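Local coordinates for cobalamin biosynthesis protein CobN (Mycobacterium tuberculosis, PDB 7C6O) that probably serves as the catalytic subunit of cobaltochelatase, which inserts cobalt into the corrin ring precursor of cobalamin at the expense of ATP, at residues D679-L682 / L683-G687; R750-V753 / D754-E757. All blocks are in the same frame, centred on the assembly; numbering follows the deposited sequence.

Interaction 1 of 2, residues D679-L682 / L683-G687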
ATOM      1  N   ASP A 679     -40.881 -11.036 -22.292  1.00 24.48           N
ATOM      2  CA  ASP A 679     -40.864  -9.687 -21.733  1.00 25.70           C
ATOM      3  C   ASP A 679     -40.152  -9.638 -20.388  1.00 25.39           C
ATOM      4  O   ASP A 679     -39.541  -8.618 -20.053  1.00 27.06           O
ATOM      5  CB  ASP A 679     -42.289  -9.156 -21.600  1.00 29.20           C
ATOM      6  CG  ASP A 679     -42.955  -8.953 -22.942  1.00 34.16           C
ATOM      7  OD1 ASP A 679     -42.268  -9.119 -23.973  1.00 36.27           O
ATOM      8  OD2 ASP A 679     -44.162  -8.635 -22.970  1.00 37.31           O
ATOM      9  N   ASP A 680     -40.228 -10.714 -19.601  1.00 24.62           N
ATOM     10  CA  ASP A 680     -39.455 -10.774 -18.366  1.00 26.52           C
ATOM     11  C   ASP A 680     -37.963 -10.807 -18.662  1.00 24.12           C
ATOM     12  O   ASP A 680     -37.162 -10.210 -17.934  1.00 24.21           O
ATOM     13  CB  ASP A 680     -39.865 -11.996 -17.544  1.00 33.78           C
ATOM     14  CG  ASP A 680     -39.191 -12.036 -16.185  0.43 39.32           C
ATOM     15  OD1 ASP A 680     -38.810 -10.962 -15.675  0.53 41.36           O
ATOM     16  OD2 ASP A 680     -39.036 -13.145 -15.630  0.41 41.85           O
ATOM     17  N   MET A 681     -37.572 -11.504 -19.731  1.00 21.87           N
ATOM     18  CA  MET A 681     -36.175 -11.504 -20.146  1.00 22.09           C
ATOM     19  C   MET A 681     -35.715 -10.107 -20.539  1.00 20.54           C
ATOM     20  O   MET A 681     -34.560  -9.741 -20.293  1.00 20.93           O
ATOM     21  CB  MET A 681     -35.981 -12.488 -21.300  1.00 24.47           C
ATOM     22  CG  MET A 681     -34.559 -12.585 -21.827  1.00 25.67           C
ATOM     23  SD  MET A 681     -34.219 -11.398 -23.141  1.00 25.54           S
ATOM     24  CE  MET A 681     -35.411 -11.893 -24.381  1.00 24.27           C
ATOM     25  N   LEU A 682     -36.603  -9.308 -21.135  1.00 17.60           N
ATOM     26  CA  LEU A 682     -36.229  -7.956 -21.539  1.00 18.49           C
ATOM     27  C   LEU A 682     -36.006  -7.049 -20.338  1.00 19.12           C
ATOM     28  O   LEU A 682     -35.251  -6.074 -20.434  1.00 18.40           O
ATOM     29  CB  LEU A 682     -37.292  -7.362 -22.459  1.00 14.70           C
ATOM     30  CG  LEU A 682     -37.448  -8.034 -23.823  1.00 17.00           C
ATOM     31  CD1 LEU A 682     -38.483  -7.296 -24.652  1.00 16.61           C
ATOM     32  CD2 LEU A 682     -36.115  -8.097 -24.559  1.00 18.06           C
ATOM     33  N   LEU A 683     -36.653  -7.339 -19.206  1.00 16.96           N
ATOM     34  CA  LEU A 683     -36.341  -6.603 -17.987  1.00 22.94           C
ATOM     35  C   LEU A 683     -34.895  -6.821 -17.572  1.00 20.62           C
ATOM     36  O   LEU A 683     -34.252  -5.903 -17.050  1.00 22.23           O
ATOM     37  CB  LEU A 683     -37.290  -7.012 -16.859  1.00 25.11           C
ATOM     38  CG  LEU A 683     -38.776  -6.739 -17.101  1.00 29.77           C
ATOM     39  CD1 LEU A 683     -39.587  -7.089 -15.862  1.00 31.96           C
ATOM     40  CD2 LEU A 683     -39.004  -5.291 -17.506  1.00 32.58           C
ATOM     41  N   HIS A 684     -34.367  -8.026 -17.801  1.00 21.66           N
ATOM     42  CA  HIS A 684     -32.952  -8.285 -17.555  1.00 23.98           C
ATOM     43  C   HIS A 684     -32.078  -7.543 -18.561  1.00 19.13           C
ATOM     44  O   HIS A 684     -31.027  -7.002 -18.199  1.00 18.80           O
ATOM     45  CB  HIS A 684     -32.696  -9.794 -17.602  1.00 31.33           C
ATOM     46  CG  HIS A 684     -31.249 -10.171 -17.681  1.00 40.05           C
ATOM     47  ND1 HIS A 684     -30.331  -9.819 -16.715  1.00 43.39           N
ATOM     48  CD2 HIS A 684     -30.566 -10.888 -18.605  1.00 42.10           C
ATOM     49  CE1 HIS A 684     -29.143 -10.295 -17.046  1.00 42.85           C
ATOM     50  NE2 HIS A 684     -29.258 -10.947 -18.189  1.00 41.48           N
ATOM     51  N   VAL A 685     -32.504  -7.502 -19.826  1.00 16.15           N
ATOM     52  CA  VAL A 685     -31.774  -6.743 -20.839  1.00 16.20           C
ATOM     53  C   VAL A 685     -31.768  -5.261 -20.489  1.00 17.92           C
ATOM     54  O   VAL A 685     -30.751  -4.573 -20.652  1.00 16.12           O
ATOM     55  CB  VAL A 685     -32.384  -6.993 -22.231  1.00 17.80           C
ATOM     56  CG1 VAL A 685     -31.649  -6.183 -23.294  1.00 15.59           C
ATOM     57  CG2 VAL A 685     -32.348  -8.471 -22.566  1.00 17.29           C
ATOM     58  N   ASP A 686     -32.904  -4.749 -20.004  1.00 22.02           N
ATOM     59  CA  ASP A 686     -33.000  -3.356 -19.570  1.00 23.86           C
ATOM     60  C   ASP A 686     -31.934  -3.021 -18.536  1.00 19.89           C
ATOM     61  O   ASP A 686     -31.233  -2.009 -18.651  1.00 18.67           O
ATOM     62  CB  ASP A 686     -34.389  -3.085 -18.989  1.00 26.34           C
ATOM     63  CG  ASP A 686     -35.312  -2.392 -19.965  1.00 35.91           C
ATOM     64  OD1 ASP A 686     -34.818  -1.609 -20.803  1.00 37.88           O
ATOM     65  OD2 ASP A 686     -36.538  -2.623 -19.883  1.00 38.49           O
ATOM     66  N   GLY A 687     -31.816  -3.853 -17.500  1.00 20.02           N
ATOM     67  CA  GLY A 687     -30.824  -3.599 -16.470  1.00 20.34           C
ATOM     68  C   GLY A 687     -29.405  -3.711 -16.990  1.00 19.04           C
ATOM     69  O   GLY A 687     -28.536  -2.913 -16.626  1.00 19.58           O
TER
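The amides of L683, V685 and D686 reach back four residues to the carbonyls of D679, M681 and L682, the ladder of an alpha helix, with D686 N 2.7 Å from L682 O; its N-H...O angle (157°) is about that of the V685 N to M681 O bond. M681 O also takes a weak bond from H684 N. The side chains follow this ladder. V685 holds CG2 beside its own backbone N and opposite the carbonyl carbon, directing that methyl back along the helix, where it lies 3.5 Å from M681 SD and 3.4 Å from M681 O. The M681 chain bends at chi2 (-89°) and again at chi3, bringing its sulfur beside the valine branch. L682 comes in more loosely, with CD2 4.3 Å from V685 CG2. On the outer side, L683 CD1 approaches D680 OD1 at 4.0 Å, the two side chains crossing at about a right angle, and L683 CG rests 3.6 Å from D679 O. L682 and V685 face helix 624-642, whereas D680, L683 and H684 are exposed, so this part of the helix is amphipathic. Two of its acids are tied elsewhere: D679 by a salt bridge to R651 and a hydrogen bond to H636, D686 by a salt bridge to R750. Apolar contact thus links M681 and V685 on the buried side, while the D679 and D686 carboxylates are probably balanced in charge by basic groups of other parts of the chain.

Interaction 2 of 2, residues R750-V753 / D754-E757; sequences RATV and DQTE
T752 O is gripped twice by T756, which gives it both its backbone N-H and its hydroxyl. OG1 of T756 lies 2.8 Å from T752 O and T756 N 2.9 Å from the same oxygen, and the two donors arrive from opposite faces of the carbonyl plane. The first torsion of T756 (-51°) sets OG1 beside its own backbone N, over the preceding turn, while the methyl CG2 stands anti to that N. The hydroxyl is therefore satisfied within the helix, although the side chain is buried against L740 and L742. On either side of T756 in the sequence, Q755 N reaches A751 O at 3.3 Å and E757 N reaches V753 O at 2.9 Å, the latter with an N-H...O angle of 159°. This is the start of helix 750-769, where a threonine hydroxyl returns to the carbonyl four residues earlier and doubles the regular helical bond. On the exposed face Q755 stretches out beyond CG; Q755 CG lies 3.3 Å from A751 O, and Q755 NE2 ends up 4.2 Å from A751 CB. The charged side chains turn to partners elsewhere. R750 NH1 and D754 OD2 stay 4.8 Å apart, opposite in charge but not in contact. R750 NH2 forms a salt bridge with D634, in addition to the arginine's bridge to helix 675-694, and D754 pairs with K693 of that same helix. E630 OE2 also lies close to D754 OD2, so the lysine probably offsets some of the repulsion between the two acids. E757 is held by R737. V753 packs against C690 and D694 of helix 675-694, and a glycerol molecule, probably from the crystallisation liquor, lies about 4 Å from its side chain.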
ATOM      1  N   ARG A 750     -34.229   1.813 -16.289  1.00 38.39           N
ATOM      2  CA  ARG A 750     -33.284   2.279 -17.301  1.00 34.05           C
ATOM      3  C   ARG A 750     -33.645   3.666 -17.822  1.00 32.78           C
ATOM      4  O   ARG A 750     -32.770   4.529 -17.965  1.00 31.04           O
ATOM      5  CB  ARG A 750     -33.226   1.276 -18.454  1.00 32.08           C
ATOM      6  CG  ARG A 750     -32.475   1.775 -19.674  1.00 31.88           C
ATOM      7  CD  ARG A 750     -32.446   0.735 -20.788  1.00 30.16           C
ATOM      8  NE  ARG A 750     -33.758   0.510 -21.392  1.00 29.36           N
ATOM      9  CZ  ARG A 750     -34.275   1.264 -22.359  1.00 29.16           C
ATOM     10  NH1 ARG A 750     -33.596   2.301 -22.828  1.00 27.53           N
ATOM     11  NH2 ARG A 750     -35.473   0.984 -22.857  1.00 28.05           N
ATOM     12  N   ALA A 751     -34.927   3.903 -18.104  1.00 35.01           N
ATOM     13  CA  ALA A 751     -35.321   5.169 -18.715  1.00 34.53           C
ATOM     14  C   ALA A 751     -35.118   6.341 -17.764  1.00 32.16           C
ATOM     15  O   ALA A 751     -34.679   7.419 -18.183  1.00 31.33           O
ATOM     16  CB  ALA A 751     -36.777   5.100 -19.174  1.00 37.20           C
ATOM     17  N   THR A 752     -35.426   6.153 -16.478  1.00 31.76           N
ATOM     18  CA  THR A 752     -35.325   7.264 -15.537  1.00 36.32           C
ATOM     19  C   THR A 752     -33.876   7.569 -15.173  1.00 31.20           C
ATOM     20  O   THR A 752     -33.561   8.707 -14.805  1.00 31.68           O
ATOM     21  CB  THR A 752     -36.144   6.976 -14.280  1.00 43.87           C
ATOM     22  OG1 THR A 752     -35.845   5.657 -13.805  1.00 49.41           O
ATOM     23  CG2 THR A 752     -37.632   7.078 -14.584  1.00 45.97           C
ATOM     24  N   VAL A 753     -32.985   6.578 -15.265  1.00 29.25           N
ATOM     25  CA  VAL A 753     -31.564   6.847 -15.057  1.00 24.83           C
ATOM     26  C   VAL A 753     -31.060   7.845 -16.090  1.00 24.87           C
ATOM     27  O   VAL A 753     -30.347   8.800 -15.758  1.00 25.16           O
ATOM     28  CB  VAL A 753     -30.756   5.536 -15.093  1.00 24.99           C
ATOM     29  CG1 VAL A 753     -29.262   5.835 -15.067  1.00 21.00           C
ATOM     30  CG2 VAL A 753     -31.138   4.641 -13.928  1.00 25.20           C
ATOM     31  N   ASP A 754     -31.441   7.654 -17.357  1.00 25.96           N
ATOM     32  CA  ASP A 754     -30.992   8.553 -18.414  1.00 26.17           C
ATOM     33  C   ASP A 754     -31.539   9.960 -18.218  1.00 26.81           C
ATOM     34  O   ASP A 754     -30.829  10.948 -18.436  1.00 26.75           O
ATOM     35  CB  ASP A 754     -31.405   8.008 -19.782  1.00 28.09           C
ATOM     36  CG  ASP A 754     -30.608   6.784 -20.187  1.00 31.37           C
ATOM     37  OD1 ASP A 754     -29.437   6.673 -19.770  1.00 32.04           O
ATOM     38  OD2 ASP A 754     -31.151   5.933 -20.924  1.00 33.32           O
ATOM     39  N   GLN A 755     -32.802  10.072 -17.809  1.00 29.37           N
ATOM     40  CA  GLN A 755     -33.396  11.390 -17.613  1.00 32.65           C
ATOM     41  C   GLN A 755     -32.771  12.104 -16.421  1.00 30.37           C
ATOM     42  O   GLN A 755     -32.524  13.315 -16.475  1.00 29.07           O
ATOM     43  CB  GLN A 755     -34.908  11.253 -17.443  1.00 38.31           C
ATOM     44  CG  GLN A 755     -35.574  10.536 -18.606  1.00 45.17           C
ATOM     45  CD  GLN A 755     -37.000  10.122 -18.309  1.00 50.87           C
ATOM     46  OE1 GLN A 755     -37.607  10.585 -17.344  1.00 55.38           O
ATOM     47  NE2 GLN A 755     -37.542   9.238 -19.140  1.00 51.15           N
ATOM     48  N   THR A 756     -32.497  11.372 -15.339  1.00 29.91           N
ATOM     49  CA  THR A 756     -31.871  11.990 -14.176  1.00 29.64           C
ATOM     50  C   THR A 756     -30.426  12.378 -14.468  1.00 28.31           C
ATOM     51  O   THR A 756     -29.951  13.420 -14.001  1.00 28.93           O
ATOM     52  CB  THR A 756     -31.947  11.049 -12.976  1.00 32.03           C
ATOM     53  OG1 THR A 756     -33.296  10.597 -12.811  1.00 33.72           O
ATOM     54  CG2 THR A 756     -31.512  11.768 -11.711  1.00 30.65           C
ATOM     55  N   GLU A 757     -29.713  11.556 -15.243  1.00 25.21           N
ATOM     56  CA  GLU A 757     -28.354  11.913 -15.639  1.00 24.27           C
ATOM     57  C   GLU A 757     -28.344  13.189 -16.470  1.00 22.62           C
ATOM     58  O   GLU A 757     -27.478  14.053 -16.283  1.00 23.53           O
ATOM     59  CB  GLU A 757     -27.707  10.760 -16.408  1.00 23.91           C
ATOM     60  CG  GLU A 757     -26.332  11.076 -16.988  1.00 23.69           C
ATOM     61  CD  GLU A 757     -25.241  11.175 -15.931  1.00 23.60           C
ATOM     62  OE1 GLU A 757     -25.453  10.704 -14.792  1.00 23.30           O
ATOM     63  OE2 GLU A 757     -24.163  11.726 -16.246  1.00 26.25           O
TER

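How the interactions relate
Interaction 1 precedes interaction 2 along the chain, on helices 675-694 and 750-769, and their centres are about 16 Å apart. Both sit in the peripheral helical part of the chain, their centres about 41 Å and 37 Å from its centre, within the region shared by CobN and magnesium chelatase. A salt bridge between D686 and R750 connects them directly, joining the later part of interaction 1 to the first turn of helix 750-769. Helix 624-642 borders both, touching L682, V685 and D686 in one and R750 in the other. Three helices separated in sequence are thereby held together by apolar contacts and by charge pairing, on the same side of the chain's centre.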